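Local structure of benzyl alcohol dehydrogenase (Acinetobacter calcoaceticus, 1F8F) at residues P56-S68 with V135-T147. The protein oxidises aryl alcohols such as benzyl alcohol to the corresponding aldehydes, using NAD as cofactor, as a zinc-containing dehydrogenase of the medium-chain alcohol dehydrogenase family. Residues are numbered along the deposited sequence; the frame is centred on the assembly and turned at random.
Sequences PVPLPAVLGHEGS and VNDHFFAQSSFAT. With ZN (zinc ion), chain B.
Ala61 and Asn136 form a single backbone bridge, with Asn136 N bonded to Pro60 O and Val62 N to Asn136 O; further along, Phe145 N and Ser144 N bond to Leu63 O and Gly64 O respectively. The contact lies in the GroES-like catalytic domain, and its 56-68 segment, which runs into strand 66-74, carries the zinc ligand His65. Asn136 also reaches back with its amide: ND2 lies 2.7 Å from Pro58 O, meeting that carbonyl from above its plane. In the middle, Ser143 OG gives its proton to Val62 O at 2.7 Å and accepts a hydrogen bond from Phe139 N, so one hydroxyl ties the 139-143 turn to the 56-68 segment. Phe139 has its CG anti to the backbone N (chi1 178°), which sets the ring against Leu63; Leu63 CD2 sits over one face, 3.9 Å from the centroid of the Phe139 ring, while Phe140 CD1 covers the opposite face near its rim. The Phe140 ring in turn stacks face-to-face on the His65 imidazole, centroids 4.3 Å apart and planes 30° from parallel. One side of the metal ligand is thus packed by an aromatic ring, and His65 NE2 binds zinc at 2.2 Å, with Cys44 and Cys173 as further protein ligands. Beyond the histidine, the extended Gln142 chain brings in OE1, which accepts two bonds: Ser144 OG at 2.9 Å and, nearly in line with its C=O, Gly67 N at 3.1 Å.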
loop_
_atom_site.group_PDB
_atom_site.type_symbol
_atom_site.label_atom_id
_atom_site.label_comp_id
_atom_site.label_asym_id
_atom_site.label_seq_id
_atom_site.Cartn_x
_atom_site.Cartn_y
_atom_site.Cartn_z
ATOM N N PRO A 56 4.584 -8.445 -35.431
ATOM C CA PRO A 56 5.720 -8.634 -36.287
ATOM C C PRO A 56 6.945 -9.396 -35.847
ATOM O O PRO A 56 8.058 -8.881 -36.040
ATOM C CB PRO A 56 6.121 -7.206 -36.698
ATOM C CG PRO A 56 5.669 -6.365 -35.557
ATOM C CD PRO A 56 4.426 -7.025 -35.023
ATOM N N VAL A 57 6.777 -10.636 -35.393
ATOM C CA VAL A 57 7.965 -11.460 -35.120
ATOM C C VAL A 57 8.363 -11.909 -36.525
ATOM O O VAL A 57 7.509 -12.280 -37.325
ATOM C CB VAL A 57 7.717 -12.637 -34.184
ATOM C CG1 VAL A 57 8.854 -13.646 -34.212
ATOM C CG2 VAL A 57 7.491 -12.165 -32.751
ATOM N N PRO A 58 9.627 -11.783 -36.860
ATOM C CA PRO A 58 10.118 -12.146 -38.175
ATOM C C PRO A 58 10.137 -13.638 -38.445
ATOM O O PRO A 58 10.772 -14.401 -37.710
ATOM C CB PRO A 58 11.503 -11.528 -38.214
ATOM C CG PRO A 58 11.946 -11.462 -36.799
ATOM C CD PRO A 58 10.707 -11.311 -35.965
ATOM N N LEU A 59 9.500 -14.029 -39.546
ATOM C CA LEU A 59 9.405 -15.391 -40.050
ATOM C C LEU A 59 10.314 -15.600 -41.251
ATOM O O LEU A 59 10.466 -14.727 -42.107
ATOM C CB LEU A 59 7.969 -15.704 -40.470
ATOM C CG LEU A 59 6.912 -15.517 -39.386
ATOM C CD1 LEU A 59 5.509 -15.460 -39.970
ATOM C CD2 LEU A 59 7.045 -16.626 -38.355
ATOM N N PRO A 60 10.935 -16.767 -41.333
ATOM C CA PRO A 60 10.711 -17.890 -40.449
ATOM C C PRO A 60 11.299 -18.023 -39.054
ATOM O O PRO A 60 12.413 -17.573 -38.788
ATOM C CB PRO A 60 11.352 -19.037 -41.282
ATOM C CG PRO A 60 12.514 -18.344 -41.942
ATOM C CD PRO A 60 11.877 -17.077 -42.455
ATOM N N ALA A 61 10.648 -18.808 -38.171
ATOM C CA ALA A 61 11.101 -19.034 -36.801
ATOM C C ALA A 61 10.472 -20.189 -36.009
ATOM O O ALA A 61 9.433 -20.728 -36.384
ATOM C CB ALA A 61 10.716 -17.771 -36.019
ATOM N N VAL A 62 11.122 -20.569 -34.903
ATOM C CA VAL A 62 10.640 -21.558 -33.951
ATOM C C VAL A 62 9.924 -20.891 -32.756
ATOM O O VAL A 62 10.594 -20.213 -31.987
ATOM C CB VAL A 62 11.751 -22.445 -33.370
ATOM C CG1 VAL A 62 11.203 -23.428 -32.346
ATOM C CG2 VAL A 62 12.538 -23.214 -34.442
ATOM N N LEU A 63 8.619 -21.048 -32.618
ATOM C CA LEU A 63 7.825 -20.496 -31.537
ATOM C C LEU A 63 7.724 -21.377 -30.299
ATOM O O LEU A 63 8.638 -22.115 -30.046
ATOM C CB LEU A 63 6.446 -20.072 -32.065
ATOM C CG LEU A 63 6.535 -19.313 -33.397
ATOM C CD1 LEU A 63 5.142 -19.018 -33.928
ATOM C CD2 LEU A 63 7.340 -18.008 -33.230
ATOM N N GLY A 64 6.618 -21.407 -29.543
ATOM C CA GLY A 64 6.546 -22.185 -28.302
ATOM C C GLY A 64 7.100 -21.282 -27.186
ATOM O O GLY A 64 8.169 -20.697 -27.325
ATOM N N HIS A 65 6.344 -21.089 -26.106
ATOM C CA HIS A 65 6.813 -20.188 -25.065
ATOM C C HIS A 65 6.334 -20.698 -23.705
ATOM O O HIS A 65 6.258 -19.925 -22.762
ATOM C CB HIS A 65 6.459 -18.739 -25.318
ATOM C CG HIS A 65 5.018 -18.364 -25.256
ATOM N ND1 HIS A 65 4.181 -18.601 -26.334
ATOM C CD2 HIS A 65 4.285 -17.751 -24.305
ATOM C CE1 HIS A 65 2.955 -18.163 -26.049
ATOM N NE2 HIS A 65 2.985 -17.651 -24.813
ATOM N N GLU A 66 5.893 -21.965 -23.725
ATOM C CA GLU A 66 5.478 -22.547 -22.433
ATOM C C GLU A 66 6.205 -23.852 -22.129
ATOM O O GLU A 66 5.592 -24.868 -21.766
ATOM C CB GLU A 66 3.963 -22.690 -22.358
ATOM C CG GLU A 66 3.176 -21.365 -22.375
ATOM C CD GLU A 66 1.682 -21.569 -22.226
ATOM O OE1 GLU A 66 1.099 -22.638 -22.435
ATOM O OE2 GLU A 66 0.974 -20.614 -21.828
ATOM N N GLY A 67 7.541 -23.899 -22.130
ATOM C CA GLY A 67 8.301 -25.127 -22.000
ATOM C C GLY A 67 8.632 -25.609 -20.629
ATOM O O GLY A 67 8.652 -24.826 -19.680
ATOM N N SER A 68 8.843 -26.907 -20.500
ATOM C CA SER A 68 9.308 -27.533 -19.282
ATOM C C SER A 68 10.271 -28.649 -19.755
ATOM O O SER A 68 10.095 -29.153 -20.894
ATOM C CB SER A 68 8.224 -27.997 -18.367
ATOM O OG SER A 68 7.348 -28.973 -18.874
ATOM N N VAL A 135 16.774 -18.526 -39.976
ATOM C CA VAL A 135 15.857 -19.022 -38.932
ATOM C C VAL A 135 15.948 -18.291 -37.598
ATOM O O VAL A 135 16.857 -18.389 -36.791
ATOM C CB VAL A 135 15.896 -20.550 -38.762
ATOM C CG1 VAL A 135 17.069 -21.117 -37.983
ATOM C CG2 VAL A 135 14.569 -21.010 -38.140
ATOM N N ASN A 136 14.928 -17.482 -37.340
ATOM C CA ASN A 136 14.720 -16.681 -36.145
ATOM C C ASN A 136 14.361 -17.504 -34.922
ATOM O O ASN A 136 13.568 -18.448 -34.993
ATOM C CB ASN A 136 13.607 -15.660 -36.444
ATOM C CG ASN A 136 14.166 -14.659 -37.453
ATOM O OD1 ASN A 136 15.382 -14.387 -37.395
ATOM N ND2 ASN A 136 13.334 -14.141 -38.341
ATOM N N ASP A 137 14.961 -17.174 -33.786
ATOM C CA ASP A 137 14.777 -17.873 -32.528
ATOM C C ASP A 137 14.693 -16.947 -31.318
ATOM O O ASP A 137 14.220 -15.812 -31.399
ATOM C CB ASP A 137 15.934 -18.860 -32.383
ATOM C CG ASP A 137 17.271 -18.196 -32.094
ATOM O OD1 ASP A 137 17.379 -17.012 -32.444
ATOM O OD2 ASP A 137 18.158 -18.862 -31.507
ATOM N N HIS A 138 15.063 -17.424 -30.127
ATOM C CA HIS A 138 14.978 -16.595 -28.922
ATOM C C HIS A 138 13.592 -16.071 -28.627
ATOM O O HIS A 138 13.488 -14.968 -28.073
ATOM C CB HIS A 138 15.880 -15.329 -29.116
ATOM C CG HIS A 138 17.293 -15.654 -28.797
ATOM N ND1 HIS A 138 18.185 -16.104 -29.741
ATOM C CD2 HIS A 138 17.986 -15.616 -27.632
ATOM C CE1 HIS A 138 19.356 -16.351 -29.171
ATOM N NE2 HIS A 138 19.279 -16.033 -27.898
ATOM N N PHE A 139 12.543 -16.796 -28.979
ATOM C CA PHE A 139 11.159 -16.355 -28.861
ATOM C C PHE A 139 10.677 -16.539 -27.430
ATOM O O PHE A 139 10.663 -17.616 -26.855
ATOM C CB PHE A 139 10.282 -17.122 -29.859
ATOM C CG PHE A 139 8.824 -16.758 -29.765
ATOM C CD1 PHE A 139 8.413 -15.476 -30.032
ATOM C CD2 PHE A 139 7.863 -17.719 -29.433
ATOM C CE1 PHE A 139 7.097 -15.125 -29.999
ATOM C CE2 PHE A 139 6.531 -17.354 -29.370
ATOM C CZ PHE A 139 6.144 -16.055 -29.647
ATOM N N PHE A 140 10.379 -15.423 -26.782
ATOM C CA PHE A 140 10.090 -15.325 -25.367
ATOM C C PHE A 140 11.331 -15.894 -24.659
ATOM O O PHE A 140 11.211 -16.627 -23.690
ATOM C CB PHE A 140 8.803 -16.019 -24.949
ATOM C CG PHE A 140 7.519 -15.233 -25.153
ATOM C CD1 PHE A 140 6.984 -14.860 -26.355
ATOM C CD2 PHE A 140 6.863 -14.885 -23.953
ATOM C CE1 PHE A 140 5.811 -14.143 -26.384
ATOM C CE2 PHE A 140 5.680 -14.172 -23.974
ATOM C CZ PHE A 140 5.146 -13.794 -25.205
ATOM N N ALA A 141 12.527 -15.706 -25.215
ATOM C CA ALA A 141 13.789 -16.223 -24.733
ATOM C C ALA A 141 13.853 -17.728 -24.523
ATOM O O ALA A 141 14.572 -18.235 -23.632
ATOM C CB ALA A 141 14.190 -15.492 -23.422
ATOM N N GLN A 142 13.146 -18.491 -25.379
ATOM C CA GLN A 142 13.192 -19.943 -25.262
ATOM C C GLN A 142 12.985 -20.648 -26.605
ATOM O O GLN A 142 13.687 -21.640 -26.864
ATOM C CB GLN A 142 12.180 -20.441 -24.227
ATOM C CG GLN A 142 10.699 -20.150 -24.510
ATOM C CD GLN A 142 9.980 -20.596 -23.251
ATOM O OE1 GLN A 142 9.491 -21.695 -23.006
ATOM N NE2 GLN A 142 9.906 -19.594 -22.351
ATOM N N SER A 143 12.004 -20.216 -27.379
ATOM C CA SER A 143 11.728 -20.912 -28.670
ATOM C C SER A 143 11.498 -22.386 -28.330
ATOM O O SER A 143 12.279 -23.197 -28.746
ATOM C CB SER A 143 12.947 -20.707 -29.575
ATOM O OG SER A 143 12.737 -19.659 -30.508
ATOM N N SER A 144 10.544 -22.730 -27.447
ATOM C CA SER A 144 10.471 -24.114 -26.984
ATOM C C SER A 144 9.624 -25.111 -27.756
ATOM O O SER A 144 9.488 -26.250 -27.226
ATOM C CB SER A 144 10.175 -24.083 -25.470
ATOM O OG SER A 144 8.966 -23.378 -25.302
ATOM N N PHE A 145 9.209 -24.895 -29.018
ATOM C CA PHE A 145 8.590 -26.077 -29.705
ATOM C C PHE A 145 9.745 -26.903 -30.308
ATOM O O PHE A 145 9.848 -27.007 -31.523
ATOM C CB PHE A 145 7.497 -25.812 -30.701
ATOM C CG PHE A 145 6.222 -25.199 -30.189
ATOM C CD1 PHE A 145 5.624 -25.627 -29.034
ATOM C CD2 PHE A 145 5.597 -24.163 -30.864
ATOM C CE1 PHE A 145 4.449 -25.091 -28.540
ATOM C CE2 PHE A 145 4.409 -23.610 -30.435
ATOM C CZ PHE A 145 3.843 -24.071 -29.260
ATOM N N ALA A 146 10.647 -27.449 -29.503
ATOM C CA ALA A 146 11.748 -28.276 -29.842
ATOM C C ALA A 146 12.256 -29.200 -28.730
ATOM O O ALA A 146 12.072 -29.070 -27.536
ATOM C CB ALA A 146 12.990 -27.511 -30.311
ATOM N N THR A 147 13.035 -30.204 -29.217
ATOM C CA THR A 147 13.608 -31.176 -28.320
ATOM C C THR A 147 14.650 -30.466 -27.475
ATOM O O THR A 147 15.020 -31.069 -26.474
ATOM C CB THR A 147 14.259 -32.402 -29.015
ATOM O OG1 THR A 147 15.233 -31.953 -29.972
ATOM C CG2 THR A 147 13.242 -33.283 -29.738
HETATM ZN ZN ZN B . 1.319 -16.759 -23.623
#